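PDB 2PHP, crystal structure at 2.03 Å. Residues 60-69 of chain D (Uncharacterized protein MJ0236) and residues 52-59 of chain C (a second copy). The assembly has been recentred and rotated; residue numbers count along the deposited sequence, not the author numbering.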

# COMPACT_ATOMS: atom_id res chain seq x y z
N ASN D 60 -9.09 7.45 -5.89
CA ASN D 60 -8.43 8.04 -4.74
C ASN D 60 -9.18 9.36 -4.70
O ASN D 60 -8.91 10.25 -5.50
CB ASN D 60 -6.96 8.30 -5.01
CG ASN D 60 -6.26 8.94 -3.83
OD1 ASN D 60 -6.85 9.73 -3.10
ND2 ASN D 60 -4.98 8.62 -3.65
N LYS D 61 -10.16 9.46 -3.81
CA LYS D 61 -10.99 10.65 -3.69
C LYS D 61 -10.23 11.97 -3.58
O LYS D 61 -10.82 13.04 -3.73
CB LYS D 61 -11.97 10.48 -2.53
CG LYS D 61 -13.13 9.55 -2.89
CD LYS D 61 -13.83 8.94 -1.68
CE LYS D 61 -12.91 7.96 -0.97
NZ LYS D 61 -13.66 7.12 -0.01
N LEU D 62 -8.93 11.89 -3.32
CA LEU D 62 -8.13 13.10 -3.23
C LEU D 62 -7.43 13.37 -4.56
O LEU D 62 -6.70 14.35 -4.71
CB LEU D 62 -7.09 12.96 -2.11
CG LEU D 62 -7.28 13.86 -0.88
CD1 LEU D 62 -8.74 13.86 -0.43
CD2 LEU D 62 -6.36 13.37 0.24
N GLY D 63 -7.67 12.50 -5.53
CA GLY D 63 -7.05 12.64 -6.84
C GLY D 63 -6.30 11.38 -7.24
O GLY D 63 -5.46 10.88 -6.50
N GLY D 64 -6.61 10.86 -8.43
CA GLY D 64 -5.95 9.66 -8.91
C GLY D 64 -6.72 8.41 -8.52
O GLY D 64 -7.91 8.47 -8.24
N PHE D 65 -6.03 7.27 -8.50
CA PHE D 65 -6.66 6.01 -8.15
C PHE D 65 -5.69 5.05 -7.48
O PHE D 65 -4.48 5.28 -7.48
CB PHE D 65 -7.25 5.36 -9.42
CG PHE D 65 -6.25 5.18 -10.53
CD1 PHE D 65 -5.60 3.96 -10.72
CD2 PHE D 65 -5.94 6.24 -11.38
CE1 PHE D 65 -4.66 3.80 -11.74
CE2 PHE D 65 -5.00 6.10 -12.41
CZ PHE D 65 -4.36 4.87 -12.58
N TYR D 66 -6.23 3.97 -6.92
CA TYR D 66 -5.43 2.93 -6.26
C TYR D 66 -5.61 1.61 -6.99
O TYR D 66 -6.73 1.26 -7.38
CB TYR D 66 -5.91 2.70 -4.82
CG TYR D 66 -5.71 3.84 -3.87
CD1 TYR D 66 -4.43 4.24 -3.49
CD2 TYR D 66 -6.81 4.51 -3.32
CE1 TYR D 66 -4.24 5.29 -2.59
CE2 TYR D 66 -6.63 5.56 -2.42
CZ TYR D 66 -5.35 5.94 -2.06
OH TYR D 66 -5.16 6.96 -1.15
N ILE D 67 -4.51 0.89 -7.18
CA ILE D 67 -4.56 -0.42 -7.81
C ILE D 67 -4.28 -1.34 -6.64
O ILE D 67 -3.16 -1.42 -6.13
CB ILE D 67 -3.49 -0.57 -8.91
CG1 ILE D 67 -3.82 0.39 -10.06
CG2 ILE D 67 -3.47 -2.02 -9.41
CD1 ILE D 67 -2.87 0.36 -11.23
N VAL D 68 -5.32 -2.04 -6.20
CA VAL D 68 -5.25 -2.90 -5.04
C VAL D 68 -5.17 -4.40 -5.25
O VAL D 68 -5.93 -4.98 -6.03
CB VAL D 68 -6.46 -2.62 -4.11
CG1 VAL D 68 -6.30 -3.36 -2.79
CG2 VAL D 68 -6.61 -1.12 -3.89
N GLY D 69 -4.25 -5.03 -4.53
CA GLY D 69 -4.09 -6.47 -4.62
C GLY D 69 -3.01 -6.96 -5.54
O GLY D 69 -2.19 -6.19 -6.04
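Chain C, residues 52-59: ALTGRIIK

Chain D enters as a type I beta turn from N60(D) to G63(D), then runs as a strand through F65(D), Y66(D) and I67(D). Chain C ends one strand at L53(C), bends through T54(C), G55(C) and R56(C), and resumes as a strand from I57(C) to K59(C). Its bend lies against the turn of chain D. CA atoms are 5.3 Å apart for N60(D) and G55(C) and 5.2 Å apart for K61(D) and T54(C). The register steps back from G55(C) to T54(C) between N60(D) and K61(D), but V68(D) pairs with I58(C), further on in both chains.

N60(D) closes its turn with G63(D) N to N60(D) O at 2.6 Å. Its CA lies 3.6 Å from T54(C) O.

K61(D) is the main anchor. Its backbone N donates to T54(C) O at 3.0 Å. Its CB points sideways, but the end of the side chain comes nearer, and NZ donates to G55(C) O at 2.6 Å and to L53(C) O at 3.1 Å. One lysine thus binds the successive carbonyls of L53(C), T54(C) and G55(C). A like charge also lies close: K61(D) NZ is 3.8 Å from R56(C) NE. Water 1 accepts from R56(C) NH2 at 2.5 Å and, weakly, from K61(D) NZ at 3.5 Å.

L62(D) adds an apolar touch, CD2 to T54(C) CG2 at 3.6 Å. G63(D) and G64(D) make no contact; their backbone angles call for glycine.

F65(D) and I67(D) are out of reach. Y66(D), between them, points toward chain C. Its OH hydrogen-bonds T54(C) OG1 at 2.7 Å, at the ring edge. Y66(D) CE2 lies 3.7 Å from G55(C) CA, where a side chain on the glycine would be tight.

V68(D) also points toward chain C. Its CG1 meets I58(C) CD1 at 4.0 Å, although their CA atoms are 9.0 Å apart.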

# COMPACT_ATOMS: atom_id res chain seq x y z
N ALA C 52 -12.13 10.93 6.41
CA ALA C 52 -12.44 9.53 6.10
C ALA C 52 -11.34 8.94 5.23
O ALA C 52 -10.36 9.62 4.91
CB ALA C 52 -13.78 9.44 5.38
N LEU C 53 -11.49 7.68 4.84
CA LEU C 53 -10.50 7.04 3.99
C LEU C 53 -10.53 7.68 2.60
O LEU C 53 -11.58 8.08 2.12
CB LEU C 53 -10.79 5.53 3.86
CG LEU C 53 -10.60 4.69 5.13
CD1 LEU C 53 -11.19 3.30 4.92
CD2 LEU C 53 -9.11 4.61 5.50
N THR C 54 -9.36 7.80 1.98
CA THR C 54 -9.28 8.37 0.64
C THR C 54 -9.62 7.26 -0.34
O THR C 54 -9.98 7.51 -1.49
CB THR C 54 -7.87 8.90 0.35
OG1 THR C 54 -6.91 7.88 0.65
CG2 THR C 54 -7.58 10.15 1.20
N GLY C 55 -9.48 6.02 0.13
CA GLY C 55 -9.81 4.87 -0.68
C GLY C 55 -11.10 4.28 -0.14
O GLY C 55 -12.10 4.99 -0.00
N ARG C 56 -11.09 3.00 0.18
CA ARG C 56 -12.27 2.34 0.74
C ARG C 56 -11.84 0.99 1.29
O ARG C 56 -10.69 0.61 1.17
CB ARG C 56 -13.35 2.16 -0.34
CG ARG C 56 -14.66 2.87 0.02
CD ARG C 56 -15.38 3.47 -1.20
NE ARG C 56 -16.35 4.49 -0.78
CZ ARG C 56 -17.57 4.23 -0.31
NH1 ARG C 56 -17.99 2.97 -0.20
NH2 ARG C 56 -18.36 5.22 0.08
N ILE C 57 -12.76 0.30 1.95
CA ILE C 57 -12.46 -1.01 2.49
C ILE C 57 -13.13 -1.97 1.51
O ILE C 57 -14.35 -1.97 1.38
CB ILE C 57 -13.06 -1.16 3.90
CG1 ILE C 57 -12.42 -0.13 4.83
CG2 ILE C 57 -12.81 -2.56 4.44
CD1 ILE C 57 -13.14 0.03 6.15
N ILE C 58 -12.32 -2.75 0.80
CA ILE C 58 -12.85 -3.68 -0.19
C ILE C 58 -12.44 -5.12 0.09
O ILE C 58 -11.49 -5.38 0.83
CB ILE C 58 -12.37 -3.31 -1.62
CG1 ILE C 58 -10.86 -3.52 -1.74
CG2 ILE C 58 -12.73 -1.85 -1.93
CD1 ILE C 58 -10.33 -3.32 -3.15
N LYS C 59 -13.16 -6.06 -0.52
CA LYS C 59 -12.87 -7.47 -0.33
C LYS C 59 -11.58 -7.88 -1.02
O LYS C 59 -11.15 -7.25 -1.99
CB LYS C 59 -14.01 -8.32 -0.89
CG LYS C 59 -15.28 -8.31 -0.06
CD LYS C 59 -16.34 -9.20 -0.71
CE LYS C 59 -17.60 -9.29 0.15
NZ LYS C 59 -17.36 -10.01 1.44
O HOH W 1 -17.08 7.35 0.61